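CurF (Lyngbya majuscula, PDB 5DP2) probably catalyses the NADPH-dependent closure of a cyclopropane ring in curacin A biosynthesis, as an unusual enoyl-acyl carrier protein reductase domain. Local coordinates at residues 253-258 and 274-279. Numbering follows the deposited sequence.
Sequences YIEIGR and VKYFPF. With NAP (NADP nicotinamide-adenine-dinucleotide phosphate), chain B.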
loop_
_atom_site.group_PDB
_atom_site.type_symbol
_atom_site.label_atom_id
_atom_site.label_comp_id
_atom_site.label_asym_id
_atom_site.label_seq_id
_atom_site.Cartn_x
_atom_site.Cartn_y
_atom_site.Cartn_z
ATOM N N TYR A 253 -5.206 -12.653 -13.104
ATOM C CA TYR A 253 -6.077 -11.943 -12.169
ATOM C C TYR A 253 -5.331 -11.744 -10.862
ATOM O O TYR A 253 -5.147 -12.709 -10.116
ATOM C CB TYR A 253 -7.374 -12.760 -12.002
ATOM C CG TYR A 253 -8.337 -12.341 -10.945
ATOM C CD1 TYR A 253 -8.340 -11.086 -10.378
ATOM C CD2 TYR A 253 -9.244 -13.291 -10.433
ATOM C CE1 TYR A 253 -9.180 -10.773 -9.304
ATOM C CE2 TYR A 253 -10.077 -12.995 -9.375
ATOM C CZ TYR A 253 -10.035 -11.744 -8.805
ATOM O OH TYR A 253 -10.804 -11.487 -7.697
ATOM N N ILE A 254 -4.906 -10.509 -10.622
ATOM C CA ILE A 254 -4.236 -10.128 -9.384
ATOM C C ILE A 254 -5.294 -9.590 -8.436
ATOM O O ILE A 254 -6.026 -8.651 -8.765
ATOM C CB ILE A 254 -3.177 -9.046 -9.618
ATOM C CG1 ILE A 254 -2.171 -9.423 -10.718
ATOM C CG2 ILE A 254 -2.477 -8.734 -8.314
ATOM C CD1 ILE A 254 -1.465 -8.194 -11.242
ATOM N N GLU A 255 -5.371 -10.182 -7.227
ATOM C CA GLU A 255 -6.359 -9.760 -6.235
ATOM C C GLU A 255 -5.639 -9.337 -4.962
ATOM O O GLU A 255 -4.982 -10.193 -4.303
ATOM C CB GLU A 255 -7.374 -10.871 -5.951
ATOM C CG GLU A 255 -8.480 -10.455 -4.972
ATOM C CD GLU A 255 -9.252 -9.226 -5.454
ATOM O OE1 GLU A 255 -10.009 -9.382 -6.448
ATOM O OE2 GLU A 255 -9.099 -8.129 -4.886
ATOM N N ILE A 256 -5.768 -8.061 -4.622
ATOM C CA ILE A 256 -5.198 -7.558 -3.377
ATOM C C ILE A 256 -6.272 -7.271 -2.331
ATOM O O ILE A 256 -5.930 -6.988 -1.184
ATOM C CB ILE A 256 -4.265 -6.345 -3.582
ATOM C CG1 ILE A 256 -5.006 -5.073 -3.999
ATOM C CG2 ILE A 256 -3.158 -6.705 -4.579
ATOM C CD1 ILE A 256 -4.144 -3.823 -4.028
ATOM N N GLY A 257 -7.554 -7.334 -2.687
ATOM C CA GLY A 257 -8.563 -7.257 -1.646
ATOM C C GLY A 257 -8.480 -8.522 -0.793
ATOM O O GLY A 257 -8.067 -9.574 -1.282
ATOM N N ARG A 258 -8.834 -8.399 0.473
ATOM C CA ARG A 258 -8.757 -9.552 1.354
ATOM C C ARG A 258 -10.106 -9.964 1.909
ATOM O O ARG A 258 -10.195 -10.991 2.557
ATOM C CB ARG A 258 -7.678 -9.349 2.448
ATOM C CG ARG A 258 -6.276 -9.082 1.903
ATOM C CD ARG A 258 -5.728 -10.217 1.078
ATOM N NE ARG A 258 -5.503 -11.423 1.874
ATOM C CZ ARG A 258 -5.096 -12.595 1.400
ATOM N NH1 ARG A 258 -4.970 -12.799 0.089
ATOM N NH2 ARG A 258 -4.848 -13.578 2.247
ATOM N N VAL A 274 -7.441 -19.139 -16.540
ATOM C CA VAL A 274 -6.937 -17.926 -15.878
ATOM C C VAL A 274 -5.894 -18.278 -14.824
ATOM O O VAL A 274 -5.980 -19.322 -14.151
ATOM C CB VAL A 274 -8.159 -17.146 -15.262
ATOM C CG1 VAL A 274 -7.801 -16.189 -14.107
ATOM C CG2 VAL A 274 -8.924 -16.489 -16.427
ATOM N N LYS A 275 -4.909 -17.399 -14.678
ATOM C CA LYS A 275 -3.917 -17.508 -13.640
ATOM C C LYS A 275 -4.319 -16.544 -12.517
ATOM O O LYS A 275 -4.409 -15.347 -12.733
ATOM C CB LYS A 275 -2.538 -17.203 -14.227
ATOM C CG LYS A 275 -2.234 -17.959 -15.547
ATOM C CD LYS A 275 -2.318 -19.474 -15.370
ATOM C CE LYS A 275 -1.875 -20.301 -16.581
ATOM N NZ LYS A 275 -2.835 -20.276 -17.718
ATOM N N TYR A 276 -4.532 -17.071 -11.322
ATOM C CA TYR A 276 -5.078 -16.307 -10.193
ATOM C C TYR A 276 -3.988 -16.063 -9.151
ATOM O O TYR A 276 -3.336 -17.011 -8.695
ATOM C CB TYR A 276 -6.237 -17.098 -9.592
ATOM C CG TYR A 276 -6.906 -16.475 -8.378
ATOM C CD1 TYR A 276 -7.226 -15.132 -8.318
ATOM C CD2 TYR A 276 -7.218 -17.268 -7.288
ATOM C CE1 TYR A 276 -7.884 -14.609 -7.215
ATOM C CE2 TYR A 276 -7.866 -16.757 -6.176
ATOM C CZ TYR A 276 -8.209 -15.423 -6.148
ATOM O OH TYR A 276 -8.872 -14.867 -5.079
ATOM N N PHE A 277 -3.826 -14.785 -8.783
ATOM C CA PHE A 277 -2.772 -14.325 -7.905
ATOM C C PHE A 277 -3.322 -13.460 -6.755
ATOM O O PHE A 277 -3.170 -12.247 -6.742
ATOM C CB PHE A 277 -1.720 -13.539 -8.678
ATOM C CG PHE A 277 -1.006 -14.343 -9.711
ATOM C CD1 PHE A 277 -0.122 -15.327 -9.328
ATOM C CD2 PHE A 277 -1.189 -14.094 -11.077
ATOM C CE1 PHE A 277 0.581 -16.069 -10.277
ATOM C CE2 PHE A 277 -0.488 -14.807 -12.029
ATOM C CZ PHE A 277 0.365 -15.813 -11.627
ATOM N N PRO A 278 -3.937 -14.110 -5.738
ATOM C CA PRO A 278 -4.256 -13.402 -4.510
ATOM C C PRO A 278 -3.017 -13.343 -3.617
ATOM O O PRO A 278 -2.256 -14.331 -3.542
ATOM C CB PRO A 278 -5.319 -14.312 -3.870
ATOM C CG PRO A 278 -4.928 -15.707 -4.285
ATOM C CD PRO A 278 -4.332 -15.524 -5.690
ATOM N N PHE A 279 -2.810 -12.236 -2.911
ATOM C CA PHE A 279 -1.703 -12.192 -1.970
ATOM C C PHE A 279 -1.945 -11.116 -0.940
ATOM O O PHE A 279 -2.761 -10.207 -1.140
ATOM C CB PHE A 279 -0.335 -11.973 -2.659
ATOM C CG PHE A 279 -0.199 -10.657 -3.404
ATOM C CD1 PHE A 279 -0.593 -10.534 -4.720
ATOM C CD2 PHE A 279 0.352 -9.544 -2.800
ATOM C CE1 PHE A 279 -0.422 -9.337 -5.399
ATOM C CE2 PHE A 279 0.484 -8.343 -3.477
ATOM C CZ PHE A 279 0.106 -8.244 -4.787
HETATM P PA NAP B . -6.768 3.438 -1.623
HETATM O O1A NAP B . -6.048 4.742 -1.591
HETATM O O2A NAP B . -6.793 2.652 -2.883
HETATM O O5B NAP B . -8.252 3.715 -1.098
HETATM C C5B NAP B . -9.304 2.764 -1.312
HETATM C C4B NAP B . -9.817 2.764 -2.736
HETATM O O4B NAP B . -10.961 1.943 -2.792
HETATM C C3B NAP B . -10.193 4.119 -3.257
HETATM O O3B NAP B . -9.319 4.436 -4.343
HETATM C C2B NAP B . -11.657 3.989 -3.720
HETATM O O2B NAP B . -11.989 4.477 -4.989
HETATM C C1B NAP B . -11.860 2.488 -3.780
HETATM N N9A NAP B . -13.190 2.040 -3.392
HETATM C C8A NAP B . -13.638 1.787 -2.113
HETATM N N7A NAP B . -14.929 1.380 -2.133
HETATM C C5A NAP B . -15.298 1.361 -3.422
HETATM C C6A NAP B . -16.497 1.027 -4.119
HETATM N N6A NAP B . -17.583 0.620 -3.432
HETATM N N1A NAP B . -16.507 1.121 -5.442
HETATM C C2A NAP B . -15.411 1.529 -6.091
HETATM N N3A NAP B . -14.235 1.864 -5.552
HETATM C C4A NAP B . -14.193 1.796 -4.231
HETATM O O3 NAP B . -6.212 2.484 -0.452
HETATM P PN NAP B . -4.866 1.618 -0.395
HETATM O O1N NAP B . -4.344 1.714 0.986
HETATM O O2N NAP B . -3.960 1.972 -1.538
HETATM O O5D NAP B . -5.434 0.170 -0.575
HETATM C C5D NAP B . -6.028 -0.193 -1.843
HETATM C C4D NAP B . -6.857 -1.491 -1.674
HETATM O O4D NAP B . -5.966 -2.575 -1.703
HETATM C C3D NAP B . -7.602 -1.609 -0.339
HETATM O O3D NAP B . -8.760 -2.427 -0.552
HETATM C C2D NAP B . -6.590 -2.280 0.555
HETATM O O2D NAP B . -7.243 -2.978 1.620
HETATM C C1D NAP B . -5.888 -3.199 -0.409
HETATM N N1N NAP B . -4.450 -3.500 -0.243
HETATM C C2N NAP B . -4.041 -4.788 -0.185
HETATM C C3N NAP B . -2.701 -5.138 -0.045
HETATM C C7N NAP B . -2.306 -6.574 0.010
HETATM O O7N NAP B . -1.157 -6.779 0.337
HETATM N N7N NAP B . -3.222 -7.527 -0.310
HETATM C C4N NAP B . -1.743 -4.123 0.039
HETATM C C5N NAP B . -2.185 -2.808 -0.025
HETATM C C6N NAP B . -3.546 -2.508 -0.170
HETATM P P2B NAP B . -12.163 6.027 -5.343
HETATM O O1X NAP B . -10.777 6.651 -5.248
HETATM O O2X NAP B . -12.702 5.982 -6.745
HETATM O O3X NAP B . -13.118 6.606 -4.327
HETATM O O HOH W 1 -11.187 -13.403 -5.605
#
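Tyr-253 lies alongside Tyr-276 on one face of a parallel strand pair, both side chains pointing the same way. CB of Tyr-253 meets CG1 of Val-274, and CG, anti to the backbone N (chi1 171°), comes beside CD1 of Tyr-276. Next along the ring, CD2 of Tyr-253 lies 3.5 Å from CD1 of Tyr-276; CE2 and CZ then face CE1 of Tyr-276, which sits over one face of the Tyr-253 ring. The two ring planes are inclined by 34°, an oblique pairing. At the tip, OH of Tyr-253 donates to OE1 of Glu-255 (2.6 Å), on that oxygen's anti lone pair, and accepts a hydrogen bond from a water that also donates to OH of Tyr-276. OE1 is gripped a second time by Asn-232, and OH of Tyr-276 bonds to O of Trp-262. A phenylalanine in place of Tyr-253 would probably keep the ring packing but leave the bridging water and OE1 of Glu-255 each short of one partner. Strands 251-255 and 275-278, joined by helix 264-270 in a beta-alpha-beta unit, are the last two strands of the six-stranded parallel Rossmann sheet, 275-278 at its edge. N of Tyr-253 bonds to O of Lys-275 (2.8 Å), and N of Phe-277 returns to O of Tyr-253. N of Glu-255 reaches O of Phe-277 from well above the carbonyl plane, whereas the bond from N of Phe-279 to O of Glu-255 is longer, 3.3 Å. On the other face of the pair, CG2 of Ile-254 meets the Phe-279 ring edge at CE1, and past the strand end CG2 of Ile-256 touches CZ of Phe-279 (3.6 Å). The nicotinamide carboxamide N7N of NADP donates to O of Ile-256 (2.9 Å) and to O of Phe-279 (2.8 Å), while CD1 of Ile-256 lies against O4D of the nicotinamide ribose.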